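Local coordinates for protein beta-N-acetylhexosaminidase (Thermotoga neapolitana, PDB 5BZA) that probably hydrolyses terminal non-reducing N-acetyl-D-hexosamine residues from N-acetyl-beta-D-hexosaminides, as a glycoside hydrolase of family 3, at residues C11-F16 with L46-F51; N17-E22 with N277-P282; I59-H64 with F108-A113; E372-F377 with K457-L462. One frame throughout, in Å; residues are numbered along the deposited sequence.

Contact 1 of 4, residues C11-F16 with L46-F51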
loop_
_atom_site.group_PDB
_atom_site.type_symbol
_atom_site.label_atom_id
_atom_site.label_comp_id
_atom_site.label_asym_id
_atom_site.label_seq_id
_atom_site.Cartn_x
_atom_site.Cartn_y
_atom_site.Cartn_z
ATOM N N CYS B 11 13.285 -11.410 16.326
ATOM C CA CYS B 11 12.600 -12.617 15.788
ATOM C C CYS B 11 11.690 -12.392 14.589
ATOM O O CYS B 11 10.866 -11.483 14.587
ATOM C CB CYS B 11 11.739 -13.318 16.865
ATOM S SG CYS B 11 12.564 -13.768 18.442
ATOM N N GLY B 12 11.796 -13.280 13.618
ATOM C CA GLY B 12 10.958 -13.287 12.440
ATOM C C GLY B 12 9.644 -14.015 12.728
ATOM O O GLY B 12 9.613 -15.018 13.476
ATOM N N PHE B 13 8.552 -13.443 12.196
ATOM C CA PHE B 13 7.207 -13.978 12.354
ATOM C C PHE B 13 6.569 -14.191 11.020
ATOM O O PHE B 13 6.340 -13.241 10.274
ATOM C CB PHE B 13 6.360 -13.050 13.179
ATOM C CG PHE B 13 6.790 -12.950 14.597
ATOM C CD1 PHE B 13 7.817 -12.085 14.968
ATOM C CD2 PHE B 13 6.153 -13.685 15.577
ATOM C CE1 PHE B 13 8.183 -11.961 16.265
ATOM C CE2 PHE B 13 6.522 -13.550 16.885
ATOM C CZ PHE B 13 7.532 -12.688 17.219
ATOM N N ASP B 14 6.305 -15.457 10.733
ATOM C CA ASP B 14 5.732 -15.894 9.483
ATOM C C ASP B 14 4.254 -16.222 9.731
ATOM O O ASP B 14 3.514 -16.641 8.832
ATOM C CB ASP B 14 6.523 -17.102 8.976
ATOM C CG ASP B 14 6.383 -17.316 7.499
ATOM O OD1 ASP B 14 6.477 -16.314 6.732
ATOM O OD2 ASP B 14 6.260 -18.501 7.092
ATOM N N ASP B 15 3.862 -16.046 10.984
ATOM C CA ASP B 15 2.500 -16.265 11.415
ATOM C C ASP B 15 2.276 -15.461 12.706
ATOM O O ASP B 15 3.240 -15.082 13.383
ATOM C CB ASP B 15 2.221 -17.779 11.594
ATOM C CG ASP B 15 0.705 -18.098 11.667
ATOM O OD1 ASP B 15 -0.071 -17.164 11.436
ATOM O OD2 ASP B 15 0.288 -19.268 11.863
ATOM N N PHE B 16 1.010 -15.155 13.016
ATOM C CA PHE B 16 0.662 -14.495 14.266
ATOM C C PHE B 16 -0.482 -15.274 14.902
ATOM O O PHE B 16 -1.491 -15.540 14.254
ATOM C CB PHE B 16 0.275 -13.029 14.049
ATOM C CG PHE B 16 -0.225 -12.358 15.296
ATOM C CD1 PHE B 16 0.614 -12.162 16.384
ATOM C CD2 PHE B 16 -1.570 -11.966 15.398
ATOM C CE1 PHE B 16 0.137 -11.550 17.547
ATOM C CE2 PHE B 16 -2.047 -11.361 16.540
ATOM C CZ PHE B 16 -1.199 -11.146 17.625
ATOM N N LEU B 46 -2.555 -6.416 10.769
ATOM C CA LEU B 46 -3.175 -5.398 11.614
ATOM C C LEU B 46 -3.386 -5.870 13.052
ATOM O O LEU B 46 -3.114 -5.107 14.015
ATOM C CB LEU B 46 -4.527 -4.956 11.015
ATOM C CG LEU B 46 -4.439 -4.282 9.658
ATOM C CD1 LEU B 46 -5.841 -3.962 9.099
ATOM C CD2 LEU B 46 -3.597 -3.015 9.768
ATOM N N ASP B 47 -3.853 -7.116 13.218
ATOM C CA ASP B 47 -4.041 -7.628 14.557
ATOM C C ASP B 47 -2.687 -7.748 15.292
ATOM O O ASP B 47 -2.597 -7.462 16.502
ATOM C CB ASP B 47 -4.766 -8.981 14.537
ATOM C CG ASP B 47 -5.245 -9.415 15.944
ATOM O OD1 ASP B 47 -5.589 -8.528 16.773
ATOM O OD2 ASP B 47 -5.276 -10.633 16.238
ATOM N N PHE B 48 -1.637 -8.180 14.582
ATOM C CA PHE B 48 -0.258 -8.230 15.146
ATOM C C PHE B 48 0.202 -6.820 15.579
ATOM O O PHE B 48 0.645 -6.634 16.709
ATOM C CB PHE B 48 0.709 -8.834 14.105
ATOM C CG PHE B 48 2.048 -9.313 14.656
ATOM C CD1 PHE B 48 2.315 -9.332 16.016
ATOM C CD2 PHE B 48 3.020 -9.804 13.775
ATOM C CE1 PHE B 48 3.531 -9.822 16.499
ATOM C CE2 PHE B 48 4.228 -10.292 14.234
ATOM C CZ PHE B 48 4.493 -10.298 15.601
ATOM N N MET B 49 0.082 -5.821 14.698
ATOM C CA MET B 49 0.453 -4.451 15.079
ATOM C C MET B 49 -0.310 -3.978 16.344
ATOM O O MET B 49 0.267 -3.335 17.237
ATOM C CB MET B 49 0.195 -3.472 13.934
ATOM C CG MET B 49 1.106 -3.680 12.777
ATOM S SD MET B 49 2.906 -3.603 13.119
ATOM C CE MET B 49 3.096 -1.932 13.706
ATOM N N ASN B 50 -1.596 -4.319 16.423
ATOM C CA ASN B 50 -2.386 -3.989 17.608
ATOM C C ASN B 50 -1.841 -4.708 18.875
ATOM O O ASN B 50 -1.697 -4.116 19.945
ATOM C CB ASN B 50 -3.870 -4.349 17.363
ATOM C CG ASN B 50 -4.784 -3.782 18.406
ATOM O OD1 ASN B 50 -4.658 -2.616 18.782
ATOM N ND2 ASN B 50 -5.745 -4.574 18.850
ATOM N N PHE B 51 -1.577 -6.004 18.755
ATOM C CA PHE B 51 -0.900 -6.730 19.816
ATOM C C PHE B 51 0.437 -6.053 20.228
ATOM O O PHE B 51 0.731 -5.911 21.436
ATOM C CB PHE B 51 -0.672 -8.181 19.400
ATOM C CG PHE B 51 0.075 -8.980 20.412
ATOM C CD1 PHE B 51 -0.581 -9.532 21.496
ATOM C CD2 PHE B 51 1.456 -9.149 20.295
ATOM C CE1 PHE B 51 0.118 -10.254 22.443
ATOM C CE2 PHE B 51 2.173 -9.877 21.237
ATOM C CZ PHE B 51 1.507 -10.431 22.314
#

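Contact 2 of 4, residues N17-E22 with N277-P282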
loop_
_atom_site.group_PDB
_atom_site.type_symbol
_atom_site.label_atom_id
_atom_site.label_comp_id
_atom_site.label_asym_id
_atom_site.label_seq_id
_atom_site.Cartn_x
_atom_site.Cartn_y
_atom_site.Cartn_z
ATOM N N ASN B 17 -0.309 -15.706 16.142
ATOM C CA ASN B 17 -1.228 -16.673 16.707
ATOM C C ASN B 17 -0.953 -16.757 18.188
ATOM O O ASN B 17 -0.187 -15.944 18.720
ATOM C CB ASN B 17 -1.093 -18.037 16.012
ATOM C CG ASN B 17 0.368 -18.526 15.953
ATOM O OD1 ASN B 17 1.129 -18.369 16.917
ATOM N ND2 ASN B 17 0.736 -19.155 14.846
ATOM N N GLU B 18 -1.588 -17.704 18.879
ATOM C CA GLU B 18 -1.489 -17.701 20.352
ATOM C C GLU B 18 -0.057 -18.110 20.719
ATOM O O GLU B 18 0.497 -17.573 21.674
ATOM C CB GLU B 18 -2.552 -18.611 20.999
ATOM C CG GLU B 18 -2.880 -18.439 22.528
ATOM C CD GLU B 18 -3.555 -17.055 22.909
ATOM O OE1 GLU B 18 -3.551 -16.116 22.070
ATOM O OE2 GLU B 18 -4.169 -16.916 24.013
ATOM N N GLU B 19 0.574 -18.993 19.937
ATOM C CA GLU B 19 1.968 -19.353 20.234
ATOM C C GLU B 19 2.864 -18.096 20.144
ATOM O O GLU B 19 3.663 -17.823 21.055
ATOM C CB GLU B 19 2.501 -20.445 19.291
ATOM C CG GLU B 19 3.935 -20.905 19.621
ATOM C CD GLU B 19 4.445 -22.056 18.737
ATOM O OE1 GLU B 19 3.849 -22.294 17.659
ATOM O OE2 GLU B 19 5.458 -22.709 19.108
ATOM N N ALA B 20 2.700 -17.330 19.060
ATOM C CA ALA B 20 3.433 -16.085 18.902
ATOM C C ALA B 20 3.239 -15.127 20.093
ATOM O O ALA B 20 4.212 -14.655 20.669
ATOM C CB ALA B 20 3.049 -15.431 17.600
ATOM N N ARG B 21 2.003 -14.883 20.512
ATOM C CA ARG B 21 1.801 -14.041 21.684
ATOM C C ARG B 21 2.474 -14.632 22.926
ATOM O O ARG B 21 3.036 -13.887 23.735
ATOM C CB ARG B 21 0.304 -13.821 21.968
ATOM C CG ARG B 21 -0.488 -13.270 20.796
ATOM C CD ARG B 21 -2.022 -13.150 21.067
ATOM N NE ARG B 21 -2.592 -13.373 19.749
ATOM C CZ ARG B 21 -3.256 -14.457 19.387
ATOM N NH1 ARG B 21 -3.569 -15.372 20.281
ATOM N NH2 ARG B 21 -3.668 -14.586 18.135
ATOM N N GLU B 22 2.369 -15.952 23.107
ATOM C CA GLU B 22 3.002 -16.631 24.240
ATOM C C GLU B 22 4.515 -16.361 24.256
ATOM O O GLU B 22 5.047 -15.944 25.288
ATOM C CB GLU B 22 2.776 -18.169 24.213
ATOM C CG GLU B 22 1.430 -18.710 24.791
ATOM C CD GLU B 22 1.217 -20.239 24.566
ATOM O OE1 GLU B 22 2.223 -20.971 24.321
ATOM O OE2 GLU B 22 0.042 -20.710 24.654
ATOM N N ASN B 277 12.725 -17.431 12.783
ATOM C CA ASN B 277 11.579 -18.164 13.290
ATOM C C ASN B 277 11.403 -17.960 14.797
ATOM O O ASN B 277 12.233 -18.420 15.574
ATOM C CB ASN B 277 11.715 -19.651 13.001
ATOM C CG ASN B 277 10.438 -20.419 13.264
ATOM O OD1 ASN B 277 9.530 -19.957 13.997
ATOM N ND2 ASN B 277 10.350 -21.616 12.679
ATOM N N PHE B 278 10.306 -17.315 15.206
ATOM C CA PHE B 278 10.090 -17.003 16.624
ATOM C C PHE B 278 10.025 -18.270 17.452
ATOM O O PHE B 278 10.348 -18.273 18.634
ATOM C CB PHE B 278 8.795 -16.187 16.814
ATOM C CG PHE B 278 7.529 -16.965 16.515
ATOM C CD1 PHE B 278 7.048 -17.059 15.200
ATOM C CD2 PHE B 278 6.821 -17.611 17.542
ATOM C CE1 PHE B 278 5.875 -17.777 14.909
ATOM C CE2 PHE B 278 5.651 -18.319 17.262
ATOM C CZ PHE B 278 5.183 -18.414 15.944
ATOM N N ARG B 279 9.609 -19.351 16.815
ATOM C CA ARG B 279 9.560 -20.623 17.493
ATOM C C ARG B 279 10.968 -21.091 17.921
ATOM O O ARG B 279 11.077 -21.905 18.821
ATOM C CB ARG B 279 8.854 -21.677 16.630
ATOM C CG ARG B 279 7.374 -21.344 16.330
ATOM C CD ARG B 279 6.720 -22.367 15.397
ATOM N NE ARG B 279 5.269 -22.154 15.284
ATOM C CZ ARG B 279 4.645 -21.623 14.227
ATOM N NH1 ARG B 279 5.343 -21.333 13.118
ATOM N NH2 ARG B 279 3.308 -21.446 14.261
ATOM N N ASP B 280 12.039 -20.589 17.298
ATOM C CA ASP B 280 13.396 -20.925 17.770
ATOM C C ASP B 280 13.833 -20.130 18.987
ATOM O O ASP B 280 14.911 -20.382 19.521
ATOM C CB ASP B 280 14.440 -20.695 16.680
ATOM C CG ASP B 280 14.296 -21.650 15.562
ATOM O OD1 ASP B 280 13.977 -22.830 15.825
ATOM O OD2 ASP B 280 14.452 -21.221 14.414
ATOM N N LEU B 281 13.040 -19.144 19.396
ATOM C CA LEU B 281 13.521 -18.259 20.453
ATOM C C LEU B 281 13.872 -19.002 21.759
ATOM O O LEU B 281 14.918 -18.739 22.330
ATOM C CB LEU B 281 12.509 -17.153 20.730
ATOM C CG LEU B 281 12.912 -16.161 21.823
ATOM C CD1 LEU B 281 14.295 -15.599 21.548
ATOM C CD2 LEU B 281 11.900 -15.029 21.900
ATOM N N PRO B 282 13.020 -19.941 22.221
ATOM C CA PRO B 282 13.417 -20.594 23.477
ATOM C C PRO B 282 14.800 -21.312 23.427
ATOM O O PRO B 282 15.622 -21.059 24.316
ATOM C CB PRO B 282 12.277 -21.587 23.725
ATOM C CG PRO B 282 11.100 -20.972 23.059
ATOM C CD PRO B 282 11.658 -20.335 21.808
#

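Contact 3 of 4, residues I59-H64 with F108-A113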
loop_
_atom_site.group_PDB
_atom_site.type_symbol
_atom_site.label_atom_id
_atom_site.label_comp_id
_atom_site.label_asym_id
_atom_site.label_seq_id
_atom_site.Cartn_x
_atom_site.Cartn_y
_atom_site.Cartn_z
ATOM N N ILE B 59 11.398 -2.940 18.447
ATOM C CA ILE B 59 11.903 -2.563 17.143
ATOM C C ILE B 59 11.168 -3.437 16.130
ATOM O O ILE B 59 11.231 -4.676 16.230
ATOM C CB ILE B 59 13.447 -2.784 17.026
ATOM C CG1 ILE B 59 14.155 -2.065 18.173
ATOM C CG2 ILE B 59 13.955 -2.294 15.660
ATOM C CD1 ILE B 59 15.594 -2.433 18.325
ATOM N N VAL B 60 10.475 -2.804 15.175
ATOM C CA VAL B 60 9.629 -3.510 14.214
ATOM C C VAL B 60 10.168 -3.284 12.815
ATOM O O VAL B 60 10.283 -2.127 12.373
ATOM C CB VAL B 60 8.117 -3.035 14.246
ATOM C CG1 VAL B 60 7.262 -3.803 13.205
ATOM C CG2 VAL B 60 7.529 -3.180 15.646
ATOM N N SER B 61 10.483 -4.374 12.109
ATOM C CA SER B 61 11.225 -4.247 10.883
ATOM C C SER B 61 10.616 -5.101 9.762
ATOM O O SER B 61 9.839 -6.040 10.011
ATOM C CB SER B 61 12.700 -4.666 11.139
ATOM O OG SER B 61 13.517 -4.217 10.082
ATOM N N SER B 62 11.012 -4.801 8.529
ATOM C CA SER B 62 10.682 -5.625 7.373
ATOM C C SER B 62 11.903 -5.770 6.470
ATOM O O SER B 62 12.888 -5.011 6.617
ATOM C CB SER B 62 9.547 -5.003 6.569
ATOM O OG SER B 62 10.079 -3.909 5.826
ATOM N N ASP B 63 11.797 -6.679 5.498
ATOM C CA ASP B 63 12.813 -6.813 4.458
ATOM C C ASP B 63 12.428 -6.070 3.187
ATOM O O ASP B 63 12.793 -6.491 2.081
ATOM C CB ASP B 63 13.066 -8.282 4.078
ATOM C CG ASP B 63 13.797 -9.054 5.141
ATOM O OD1 ASP B 63 14.603 -8.448 5.863
ATOM O OD2 ASP B 63 13.595 -10.290 5.209
ATOM N N HIS B 64 11.689 -4.985 3.321
ATOM C CA HIS B 64 11.217 -4.311 2.142
ATOM C C HIS B 64 12.294 -3.423 1.550
ATOM O O HIS B 64 12.374 -2.241 1.853
ATOM C CB HIS B 64 9.930 -3.498 2.420
ATOM C CG HIS B 64 9.271 -3.015 1.164
ATOM N ND1 HIS B 64 8.294 -3.734 0.514
ATOM C CD2 HIS B 64 9.537 -1.944 0.379
ATOM C CE1 HIS B 64 7.950 -3.097 -0.592
ATOM N NE2 HIS B 64 8.694 -2.012 -0.703
ATOM N N PHE B 108 6.002 0.425 11.374
ATOM C CA PHE B 108 7.403 -0.064 11.346
ATOM C C PHE B 108 8.347 1.030 11.918
ATOM O O PHE B 108 7.979 2.198 11.951
ATOM C CB PHE B 108 7.805 -0.471 9.919
ATOM C CG PHE B 108 7.115 -1.723 9.430
ATOM C CD1 PHE B 108 7.659 -2.989 9.681
ATOM C CD2 PHE B 108 5.863 -1.635 8.779
ATOM C CE1 PHE B 108 7.007 -4.159 9.234
ATOM C CE2 PHE B 108 5.183 -2.783 8.342
ATOM C CZ PHE B 108 5.753 -4.050 8.571
ATOM N N ASN B 109 9.494 0.674 12.493
ATOM C CA ASN B 109 10.470 1.723 12.816
ATOM C C ASN B 109 11.909 1.386 12.386
ATOM O O ASN B 109 12.830 2.198 12.556
ATOM C CB ASN B 109 10.430 2.054 14.314
ATOM C CG ASN B 109 10.387 0.825 15.180
ATOM O OD1 ASN B 109 11.178 -0.102 14.990
ATOM N ND2 ASN B 109 9.460 0.801 16.157
ATOM N N MET B 110 12.077 0.248 11.713
ATOM C CA MET B 110 13.373 -0.131 11.161
ATOM C C MET B 110 13.089 -0.779 9.823
ATOM O O MET B 110 12.004 -1.294 9.606
ATOM C CB MET B 110 14.134 -1.092 12.088
ATOM C CG MET B 110 15.530 -1.510 11.560
ATOM S SD MET B 110 16.513 -2.450 12.767
ATOM C CE MET B 110 17.037 -1.119 13.856
ATOM N N VAL B 111 14.045 -0.708 8.915
ATOM C CA VAL B 111 14.003 -1.486 7.713
ATOM C C VAL B 111 15.380 -2.183 7.546
ATOM O O VAL B 111 16.442 -1.602 7.777
ATOM C CB VAL B 111 13.662 -0.608 6.498
ATOM C CG1 VAL B 111 14.802 0.418 6.230
ATOM C CG2 VAL B 111 13.335 -1.470 5.275
ATOM N N PHE B 112 15.339 -3.442 7.128
ATOM C CA PHE B 112 16.558 -4.190 6.870
ATOM C C PHE B 112 16.985 -3.835 5.444
ATOM O O PHE B 112 16.922 -4.673 4.534
ATOM C CB PHE B 112 16.332 -5.693 7.067
ATOM C CG PHE B 112 16.138 -6.092 8.509
ATOM C CD1 PHE B 112 16.552 -5.275 9.528
ATOM C CD2 PHE B 112 15.574 -7.319 8.840
ATOM C CE1 PHE B 112 16.413 -5.653 10.873
ATOM C CE2 PHE B 112 15.423 -7.708 10.189
ATOM C CZ PHE B 112 15.842 -6.855 11.207
ATOM N N ALA B 113 17.421 -2.581 5.293
ATOM C CA ALA B 113 17.907 -2.020 4.048
ATOM C C ALA B 113 18.645 -0.725 4.416
ATOM O O ALA B 113 18.452 -0.229 5.526
ATOM C CB ALA B 113 16.780 -1.743 3.111
HETATM O O HOH W 1 10.234 -1.751 7.391
#

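Contact 4 of 4, residues E372-F377 with K457-L462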
loop_
_atom_site.group_PDB
_atom_site.type_symbol
_atom_site.label_atom_id
_atom_site.label_comp_id
_atom_site.label_asym_id
_atom_site.label_seq_id
_atom_site.Cartn_x
_atom_site.Cartn_y
_atom_site.Cartn_z
ATOM N N GLU B 372 -11.221 -18.619 4.523
ATOM C CA GLU B 372 -9.841 -18.643 5.017
ATOM C C GLU B 372 -9.829 -18.258 6.497
ATOM O O GLU B 372 -9.299 -18.997 7.339
ATOM C CB GLU B 372 -8.952 -17.699 4.188
ATOM C CG GLU B 372 -7.481 -17.624 4.617
ATOM C CD GLU B 372 -6.720 -16.472 3.943
ATOM O OE1 GLU B 372 -6.594 -16.485 2.690
ATOM O OE2 GLU B 372 -6.287 -15.526 4.666
ATOM N N VAL B 373 -10.495 -17.158 6.822
ATOM C CA VAL B 373 -10.476 -16.640 8.190
ATOM C C VAL B 373 -11.169 -17.599 9.162
ATOM O O VAL B 373 -10.718 -17.850 10.297
ATOM C CB VAL B 373 -11.170 -15.272 8.260
ATOM C CG1 VAL B 373 -11.053 -14.696 9.673
ATOM C CG2 VAL B 373 -10.590 -14.314 7.216
ATOM N N ALA B 374 -12.285 -18.144 8.710
ATOM C CA ALA B 374 -13.060 -19.032 9.565
ATOM C C ALA B 374 -12.220 -20.249 9.884
ATOM O O ALA B 374 -12.223 -20.723 11.023
ATOM C CB ALA B 374 -14.376 -19.423 8.911
ATOM N N LYS B 375 -11.498 -20.746 8.883
ATOM C CA LYS B 375 -10.635 -21.913 9.093
ATOM C C LYS B 375 -9.556 -21.780 10.182
ATOM O O LYS B 375 -9.168 -22.816 10.769
ATOM C CB LYS B 375 -9.973 -22.299 7.771
ATOM C CG LYS B 375 -10.939 -23.047 6.864
ATOM C CD LYS B 375 -10.399 -23.226 5.466
ATOM C CE LYS B 375 -11.396 -24.003 4.623
ATOM N NZ LYS B 375 -11.144 -23.843 3.153
ATOM N N ARG B 376 -9.089 -20.566 10.504
ATOM C CA ARG B 376 -8.134 -20.368 11.637
ATOM C C ARG B 376 -8.729 -20.680 13.008
ATOM O O ARG B 376 -8.019 -21.015 13.965
ATOM C CB ARG B 376 -7.624 -18.924 11.670
ATOM C CG ARG B 376 -6.937 -18.482 10.408
ATOM C CD ARG B 376 -6.195 -17.159 10.609
ATOM N NE ARG B 376 -5.121 -17.231 11.605
ATOM C CZ ARG B 376 -3.838 -17.494 11.331
ATOM N NH1 ARG B 376 -3.434 -17.701 10.079
ATOM N NH2 ARG B 376 -2.957 -17.524 12.315
ATOM N N PHE B 377 -10.060 -20.580 13.085
ATOM C CA PHE B 377 -10.797 -20.589 14.354
ATOM C C PHE B 377 -11.708 -21.808 14.523
ATOM O O PHE B 377 -12.013 -22.220 15.645
ATOM C CB PHE B 377 -11.640 -19.313 14.463
ATOM C CG PHE B 377 -10.829 -18.047 14.530
ATOM C CD1 PHE B 377 -10.319 -17.581 15.747
ATOM C CD2 PHE B 377 -10.587 -17.311 13.383
ATOM C CE1 PHE B 377 -9.566 -16.396 15.802
ATOM C CE2 PHE B 377 -9.829 -16.135 13.444
ATOM C CZ PHE B 377 -9.323 -15.682 14.656
ATOM N N LYS B 457 -12.295 -10.667 13.834
ATOM C CA LYS B 457 -12.605 -10.230 15.187
ATOM C C LYS B 457 -13.919 -10.840 15.695
ATOM O O LYS B 457 -14.059 -11.116 16.893
ATOM C CB LYS B 457 -12.677 -8.706 15.263
ATOM C CG LYS B 457 -11.314 -8.049 15.257
ATOM C CD LYS B 457 -10.484 -8.514 16.463
ATOM C CE LYS B 457 -9.018 -8.127 16.345
ATOM N NZ LYS B 457 -8.262 -8.451 17.581
ATOM N N SER B 458 -14.864 -11.094 14.788
ATOM C CA SER B 458 -16.147 -11.673 15.212
ATOM C C SER B 458 -15.907 -13.120 15.673
ATOM O O SER B 458 -16.482 -13.543 16.691
ATOM C CB SER B 458 -17.204 -11.566 14.101
ATOM O OG SER B 458 -17.162 -12.629 13.162
ATOM N N PHE B 459 -15.018 -13.852 14.989
ATOM C CA PHE B 459 -14.704 -15.210 15.438
ATOM C C PHE B 459 -14.014 -15.156 16.799
ATOM O O PHE B 459 -14.309 -15.967 17.701
ATOM C CB PHE B 459 -13.852 -15.965 14.413
ATOM C CG PHE B 459 -14.539 -16.164 13.100
ATOM C CD1 PHE B 459 -15.911 -16.402 13.048
ATOM C CD2 PHE B 459 -13.835 -16.092 11.917
ATOM C CE1 PHE B 459 -16.552 -16.568 11.850
ATOM C CE2 PHE B 459 -14.472 -16.269 10.698
ATOM C CZ PHE B 459 -15.834 -16.512 10.663
ATOM N N GLN B 460 -13.106 -14.197 16.960
ATOM C CA GLN B 460 -12.414 -14.052 18.247
ATOM C C GLN B 460 -13.377 -13.798 19.396
ATOM O O GLN B 460 -13.266 -14.401 20.487
ATOM C CB GLN B 460 -11.398 -12.913 18.196
ATOM C CG GLN B 460 -10.043 -13.283 17.602
ATOM C CD GLN B 460 -8.996 -12.201 17.833
ATOM O OE1 GLN B 460 -9.325 -11.015 17.928
ATOM N NE2 GLN B 460 -7.719 -12.610 17.930
ATOM N N HIS B 461 -14.338 -12.918 19.136
ATOM C CA HIS B 461 -15.306 -12.519 20.149
ATOM C C HIS B 461 -16.216 -13.679 20.480
ATOM O O HIS B 461 -16.543 -13.924 21.634
ATOM C CB HIS B 461 -16.108 -11.305 19.683
ATOM C CG HIS B 461 -15.556 -10.012 20.198
ATOM N ND1 HIS B 461 -15.800 -9.556 21.476
ATOM C CD2 HIS B 461 -14.759 -9.086 19.616
ATOM C CE1 HIS B 461 -15.152 -8.421 21.668
ATOM N NE2 HIS B 461 -14.521 -8.107 20.551
ATOM N N LEU B 462 -16.589 -14.400 19.436
ATOM C CA LEU B 462 -17.428 -15.564 19.554
ATOM C C LEU B 462 -16.809 -16.556 20.498
ATOM O O LEU B 462 -17.457 -16.985 21.459
ATOM C CB LEU B 462 -17.632 -16.197 18.183
ATOM C CG LEU B 462 -18.653 -17.318 18.065
ATOM C CD1 LEU B 462 -20.003 -16.781 18.546
ATOM C CD2 LEU B 462 -18.756 -17.784 16.613
#

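Contact 1 of 4, residues C11-F16 with L46-F51
Two phenylalanines from the end of a strand and the turn after it, Phe-13 and Phe-16, close around Phe-48 of the helix, and no hydrogen bond joins the two segments. Phe-48 meets Phe-13 in a T-shaped pair: its CE2-CZ edge points into the Phe-13 face, with CZ 3.6 Å from Phe-13 CG and the planes 66° apart. Against Phe-16 the same ring lies nearly parallel, 19° between planes, but slid so far that overlap is slight; Phe-48 CD1 stands 3.3 Å from Phe-16 CD1. What sits over the centre of the Phe-16 ring is instead backbone, Phe-48 CA, 3.8 Å from the centroid in a CH-pi contact. The far end of Phe-16 is closed by Phe-51, whose CB lies 3.5 Å from Phe-16 CZ, and at the edge of the Phe-16 ring Asp-47 OD2 lies in plane, 3.3 Å from Phe-16 CE2. CG of Phe-16 is anti to the backbone N (chi1 174°), which carries its ring to the helix. In the next shell, Tyr-456 and Lys-457 bind the Asp-47 carboxylate and so fix the group at the ring edge, while Phe-278 stacks on Phe-13 and Arg-21 makes a cation-pi contact with Phe-16. The cluster thus joins strand 9-13 to helix 42-54, with Ile-24 of helix 18-27 and Val-32 of strand 31-34 packing against it.

Contact 2 of 4, residues N17-E22 with N277-P282
Asn-17 OD1 is gripped by one clear hydrogen bond, from Ala-20 N at 2.9 Å, nearly straight at 169° and arriving almost along the C=O axis. This is the N-cap bond of helix 18-27; CG of Asn-17 sits in the crowded position between backbone N and carbonyl carbon, which turns the amide back over the first turn. Across the contact, Glu-19 OE1 receives Arg-279 NE at 2.8 Å in a salt bridge. The carboxylate oxygen lies close to the guanidinium plane, yet the donor reaches it from above the carboxylate plane, 48° out of it. The Phe-278 ring packs beside the ion pair. Ala-20 CB lies over one ring face, 4.2 Å from the centroid, and Glu-19 CG comes to the ring edge, 3.9 Å from Phe-278 CE2. Arg-279 covers the opposite face: its CG packs there and the guanidinium spreads over CZ. An Asx turn, with Asn-277 OD1 accepting from Arg-279 N at 2.9 Å, starts the turn carrying both residues. The ion pair lies toward solvent, Arg-279 exposed and Glu-19 partly so, and water would probably screen its charges; next to it, Phe-278 and Ala-20 make a buried, apolar contact.

Contact 3 of 4, residues I59-H64 with F108-A113
The two strands run side by side as parallel neighbours, but the regular pairing is loose, and Val-60 O takes two donors, Asn-109 N at 2.9 Å and Met-110 N at 3.0 Å. Further along, Phe-112 N reaches Ser-62 O at 3.0 Å, almost straight at 170°. Asn-109 adds a side-chain bond: its OD1 accepts Val-60 N at 2.8 Å, with the donor 32° out of the carbonyl plane, while ND2 is held by Phe-58 O. A water bridges Ser-62 OG and Met-110 O. Ser-61 lies over one face of the Phe-112 ring, OG 3.3 Å from CD1 and CB making a CH-pi contact, and Asp-63 OD1 meets the ring's edge in plane, 3.3 Å from CD2. An alanine in place of Phe-112 would remove the ring and would probably loosen the packing over Ser-61 and beside Asp-63. On the other side of the sheet, Val-60 CG1 touches Phe-108 CD1 at 3.6 Å, and Ser-62 CB also borders that ring. In the TIM-barrel-like N-terminal domain, strand 59-62 is flanked by 31-34 and strand 110-111 by 156-162; Phe-10 packs against Ser-61, Met-110 and Phe-112, and Met-103 of helix 89-106 against Phe-108 and Val-111.

Contact 4 of 4, residues E372-F377 with K457-L462
This is helix-helix packing in the alpha/beta C-terminal domain: the axes of 372-377 and 457-462 approach to 9.8 Å and run nearly parallel, inclined by 23°. Along the second helix, Lys-457 comes first: its NZ donates to Gln-460 OE1 in the carbonyl plane, on a lone pair, and also forms a salt bridge with Glu-330. Phe-459 buries the most area of any residue here. Its CB sits over one face of Phe-377 in a CH-pi contact, 3.9 Å from the centroid, while its ring reaches on to Ala-374, whose CB is 3.6 Å from Phe-459 CE2, and takes Val-373 CG1 at its edge. The two aromatic rings themselves meet obliquely, planes 49° apart. An alanine at Phe-377 would strip the ring from Phe-459 CB and Gln-460 and would probably leave the helix pair less firmly packed. Phe-459 also touches Phe-403 of strand 399-404. Gln-460 closes the contact with its aliphatic part, CG lying 3.6 Å from Phe-377 CE1.

Contacts 1 and 3 are buried in the N-terminal domain and reach the same parallel sheet. Contact 3 joins strands mostly through backbone bonds, helped by an asparagine side chain and a water; contact 1 joins strand to helix mainly through aromatic rings, with no hydrogen bond between segments. Strand 9-13 of contact 1 leads into helix 18-27 of contact 2, and helix 42-54 into strand 59-62 of contact 3. Contact 2, partly exposed, adds an ion pair and touches contact 1, Phe-13 CE2 lying 3.5 Å from Phe-278 CB. Contact 4, largely buried in the C-terminal domain, resembles contact 1 in aromatic packing and meets it through charge: Asp-47 with Lys-457 and Asp-15 with Arg-376 tie the domains together.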